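Local coordinates for protein NAD_Gly3P_dh, NAD-dependent glycerol-3-phosphate dehydrogenase (Streptosporangium roseum, PDB 5OCM) that binds NADP and probably works as an NADPH-dependent oxidoreductase of the beta-hydroxyacid dehydrogenase-related group, an imine reductase, reducing C=N bonds to amines with NADPH, at residues 19-24 with 124-129; 60-65 with 146-151. All coordinates share one frame; numbering follows the deposited sequence.

Contact 1: residues 19-24 with 124-129; sequences AGAFLK and QVVGTA
In the Rossmann-type NADP-binding domain, the C-terminal end of helix 13-24, the helix that follows the dinucleotide-binding turn, meets through Ala21 and Lys24 the loop joining strands 113-120 and 131-136. The closest backbone approach sets the CA of Ala21 4.8 Å from the CA of Gly127, and the methyl of Ala21 rests on Gly127, CB to CA 3.7 Å. Two small residues allow this closeness. Gly127 has only hydrogens on its CA where the Ala21 methyl comes in, and the backbone there has a positive phi of 85°, which suits glycine as the third residue of a type II turn from Val125 to Thr128. The turn is closed at the carbonyl of Val125, where O takes both the backbone N of Thr128 and its OG1, the latter at 2.7 Å on a lone pair. Beside the glycine, CG1 of Val126 touches CB of Ala21 at 4.0 Å; the same valine lies next to Met14, which binds NADP, so the loop here runs close to the cofactor site. Lys24, exposed at the surface, starts extended, then bends at chi3 (75°) and chi4, bringing NZ to the carbonyl O of Gly127 at 2.9 Å, in the carbonyl plane with a C=O...N angle of 146°.

Contact 2: residues 60-65 with 146-151; sequences SPLVVV and EPTLRS
Leu62 meets the methyl of Thr148 end to end, CD2 to CG2 at 3.9 Å, where a helix packs on a sheet. Leu62 opens strand 62-65, an inner parallel strand of the Rossmann-type sheet, and Thr148 sits near the end of helix 139-149, which packs over one face of that sheet. The backbones stay well apart, 9.1 Å between the CA atoms of Leu62 and Thr148, and the length of the leucine side chain, met by the Thr148 methyl, spans the distance. With CG anti to the backbone N (chi1 -179°), the leucine reaches out from the strand. Thr148 also suits its place: chi1 of -60° sets OG1 beside the backbone N and turns CG2 anti to that N, towards the leucine, giving the helix an apolar surface here. Phe22 of helix 13-24 packs against the same threonine, while side chains of Val6, Val88 and Val90 on the two adjoining strands pack against Leu62 on the same face. Leu149 leaves the helix more obliquely, yet the end of its side chain swings back, and its CD2 lies 4.4 Å from CD2 of Leu62.

Overall arrangement
Both contacts lie in the same Rossmann-type domain, with centres 12 Å apart. Contact 2 is buried and wholly apolar, joining an inner strand to a helix through branched side chains. Contact 1 is only partly buried: small residues let helix and loop backbones come close, and an exposed lysine adds a polar bond. The two hold different elements, but Phe22, from segment 19-24, carries its ring over to contact 2, with Phe22 CE1 3.5 Å from Thr148 O and Phe22 CE2 4.2 Å from Val64 CG2. Ala21 likewise touches the O of Ser151 through CB, at 3.7 Å. Contact 1 borders the cofactor site, whereas contact 2 lies away from it.

Contact 1: residues 19-24 with 124-129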
# COMPACT_ATOMS: atom_id res chain seq x y z
N ALA A 19 8.34 -8.27 25.83
CA ALA A 19 9.16 -8.82 26.92
C ALA A 19 10.40 -9.53 26.38
O ALA A 19 11.50 -9.31 26.90
CB ALA A 19 8.35 -9.76 27.78
N GLY A 20 10.24 -10.32 25.33
CA GLY A 20 11.41 -10.96 24.70
C GLY A 20 12.48 -10.00 24.20
O GLY A 20 13.68 -10.27 24.33
N ALA A 21 12.06 -8.86 23.64
CA ALA A 21 12.99 -7.88 23.12
C ALA A 21 13.72 -7.17 24.24
O ALA A 21 14.94 -6.92 24.14
CB ALA A 21 12.26 -6.86 22.24
N PHE A 22 13.03 -6.86 25.32
CA PHE A 22 13.69 -6.28 26.48
C PHE A 22 14.74 -7.25 27.04
O PHE A 22 15.86 -6.82 27.36
CB PHE A 22 12.71 -5.86 27.57
CG PHE A 22 11.90 -4.65 27.25
CD1 PHE A 22 12.48 -3.46 26.86
CD2 PHE A 22 10.47 -4.70 27.38
CE1 PHE A 22 11.70 -2.34 26.62
CE2 PHE A 22 9.71 -3.60 27.12
CZ PHE A 22 10.32 -2.41 26.74
N LEU A 23 14.41 -8.54 27.10
CA LEU A 23 15.33 -9.54 27.61
C LEU A 23 16.55 -9.72 26.69
O LEU A 23 17.69 -9.80 27.19
CB LEU A 23 14.62 -10.88 27.78
CG LEU A 23 13.61 -10.96 28.92
CD1 LEU A 23 12.73 -12.17 28.71
CD2 LEU A 23 14.34 -11.01 30.27
N LYS A 24 16.32 -9.73 25.38
CA LYS A 24 17.41 -9.83 24.39
C LYS A 24 18.44 -8.75 24.51
O LYS A 24 19.64 -8.98 24.27
CB LYS A 24 16.82 -9.86 22.97
CG LYS A 24 17.83 -9.78 21.83
CD LYS A 24 17.17 -9.97 20.44
CE LYS A 24 16.41 -8.72 19.99
NZ LYS A 24 17.25 -7.42 19.90
N GLN A 124 7.03 -10.55 15.40
CA GLN A 124 8.30 -11.09 14.93
C GLN A 124 9.31 -9.99 14.53
O GLN A 124 10.50 -10.26 14.45
CB GLN A 124 8.12 -12.03 13.73
CG GLN A 124 7.10 -13.17 13.89
CD GLN A 124 5.66 -12.78 13.38
OE1 GLN A 124 5.00 -11.93 13.97
NE2 GLN A 124 5.20 -13.38 12.15
N VAL A 125 8.87 -8.78 14.24
CA VAL A 125 9.74 -7.69 13.87
C VAL A 125 10.14 -6.83 15.07
O VAL A 125 11.20 -6.19 15.06
CB VAL A 125 9.07 -6.88 12.71
CG1 VAL A 125 9.79 -5.59 12.41
CG2 VAL A 125 8.96 -7.76 11.47
N VAL A 126 9.34 -6.87 16.14
CA VAL A 126 9.68 -6.18 17.37
C VAL A 126 11.07 -6.67 17.82
O VAL A 126 11.39 -7.85 17.74
CB VAL A 126 8.63 -6.42 18.45
CG1 VAL A 126 9.14 -6.04 19.83
CG2 VAL A 126 7.39 -5.67 18.12
N GLY A 127 11.89 -5.73 18.28
CA GLY A 127 13.22 -6.01 18.74
C GLY A 127 14.26 -6.04 17.63
O GLY A 127 15.41 -6.35 17.88
N THR A 128 13.88 -5.72 16.41
CA THR A 128 14.80 -5.61 15.28
C THR A 128 14.86 -4.17 14.82
O THR A 128 14.01 -3.33 15.13
CB THR A 128 14.39 -6.52 14.09
OG1 THR A 128 13.24 -5.98 13.36
CG2 THR A 128 14.09 -7.91 14.55
N ALA A 129 15.86 -3.91 14.01
CA ALA A 129 16.10 -2.57 13.50
C ALA A 129 14.94 -2.02 12.69
O ALA A 129 14.67 -0.85 12.71
CB ALA A 129 17.43 -2.44 12.73

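Contact 2: residues 60-65 with 146-151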
# COMPACT_ATOMS: atom_id res chain seq x y z
N SER A 60 9.63 -2.37 38.86
CA SER A 60 10.41 -1.63 37.89
C SER A 60 10.09 -0.14 37.85
O SER A 60 8.95 0.25 38.10
CB SER A 60 10.18 -2.18 36.45
OG SER A 60 10.27 -3.62 36.43
N PRO A 61 11.04 0.68 37.41
CA PRO A 61 10.74 2.11 37.21
C PRO A 61 10.02 2.42 35.90
O PRO A 61 9.58 3.57 35.73
CB PRO A 61 12.13 2.76 37.16
CG PRO A 61 13.04 1.67 36.71
CD PRO A 61 12.48 0.40 37.27
N LEU A 62 9.92 1.46 35.00
CA LEU A 62 9.29 1.62 33.68
C LEU A 62 8.31 0.46 33.53
O LEU A 62 8.71 -0.71 33.64
CB LEU A 62 10.33 1.58 32.58
CG LEU A 62 9.87 1.77 31.16
CD1 LEU A 62 9.39 3.16 30.97
CD2 LEU A 62 10.92 1.50 30.13
N VAL A 63 7.04 0.78 33.31
CA VAL A 63 5.98 -0.22 33.25
C VAL A 63 5.25 -0.07 31.92
O VAL A 63 4.69 0.98 31.61
CB VAL A 63 4.95 -0.04 34.37
CG1 VAL A 63 3.85 -1.13 34.28
CG2 VAL A 63 5.63 -0.07 35.73
N VAL A 64 5.28 -1.14 31.15
CA VAL A 64 4.73 -1.15 29.78
C VAL A 64 3.46 -2.03 29.81
O VAL A 64 3.51 -3.16 30.28
CB VAL A 64 5.72 -1.76 28.82
CG1 VAL A 64 5.13 -1.86 27.40
CG2 VAL A 64 6.99 -0.91 28.82
N VAL A 65 2.34 -1.51 29.27
CA VAL A 65 1.14 -2.30 29.21
C VAL A 65 0.78 -2.55 27.75
O VAL A 65 0.76 -1.60 26.94
CB VAL A 65 -0.06 -1.68 30.00
CG1 VAL A 65 -0.22 -0.24 29.86
CG2 VAL A 65 -1.35 -2.45 29.80
N GLU A 146 14.08 6.63 26.20
CA GLU A 146 14.36 6.21 24.81
C GLU A 146 15.41 5.11 24.70
O GLU A 146 15.23 4.20 23.89
CB GLU A 146 14.72 7.42 23.92
CG GLU A 146 15.09 7.14 22.45
CD GLU A 146 15.52 8.41 21.65
OE1 GLU A 146 15.96 9.45 22.27
OE2 GLU A 146 15.37 8.40 20.40
N PRO A 147 16.49 5.17 25.49
CA PRO A 147 17.50 4.10 25.33
C PRO A 147 16.96 2.71 25.64
O PRO A 147 17.27 1.77 24.89
CB PRO A 147 18.64 4.51 26.31
CG PRO A 147 18.48 5.98 26.46
CD PRO A 147 16.98 6.25 26.36
N THR A 148 16.09 2.59 26.63
CA THR A 148 15.40 1.35 26.93
C THR A 148 14.27 1.03 25.92
O THR A 148 14.20 -0.11 25.43
CB THR A 148 14.84 1.36 28.35
OG1 THR A 148 15.95 1.54 29.22
CG2 THR A 148 14.22 0.05 28.71
N LEU A 149 13.45 2.02 25.60
CA LEU A 149 12.39 1.82 24.61
C LEU A 149 12.95 1.38 23.26
O LEU A 149 12.30 0.58 22.56
CB LEU A 149 11.56 3.09 24.42
CG LEU A 149 10.73 3.39 25.69
CD1 LEU A 149 10.13 4.79 25.65
CD2 LEU A 149 9.68 2.33 26.03
N ARG A 150 14.14 1.85 22.92
CA ARG A 150 14.78 1.45 21.65
C ARG A 150 15.06 -0.04 21.53
O ARG A 150 15.25 -0.55 20.40
CB ARG A 150 16.07 2.26 21.35
CG ARG A 150 15.76 3.66 20.82
CD ARG A 150 16.98 4.59 20.61
NE ARG A 150 17.83 3.94 19.60
CZ ARG A 150 17.60 3.93 18.26
NH1 ARG A 150 16.60 4.62 17.70
NH2 ARG A 150 18.42 3.21 17.49
N SER A 151 15.03 -0.80 22.63
CA SER A 151 15.10 -2.25 22.53
C SER A 151 14.01 -2.86 21.68
O SER A 151 14.18 -3.95 21.13
CB SER A 151 15.04 -2.90 23.93
OG SER A 151 16.22 -2.53 24.64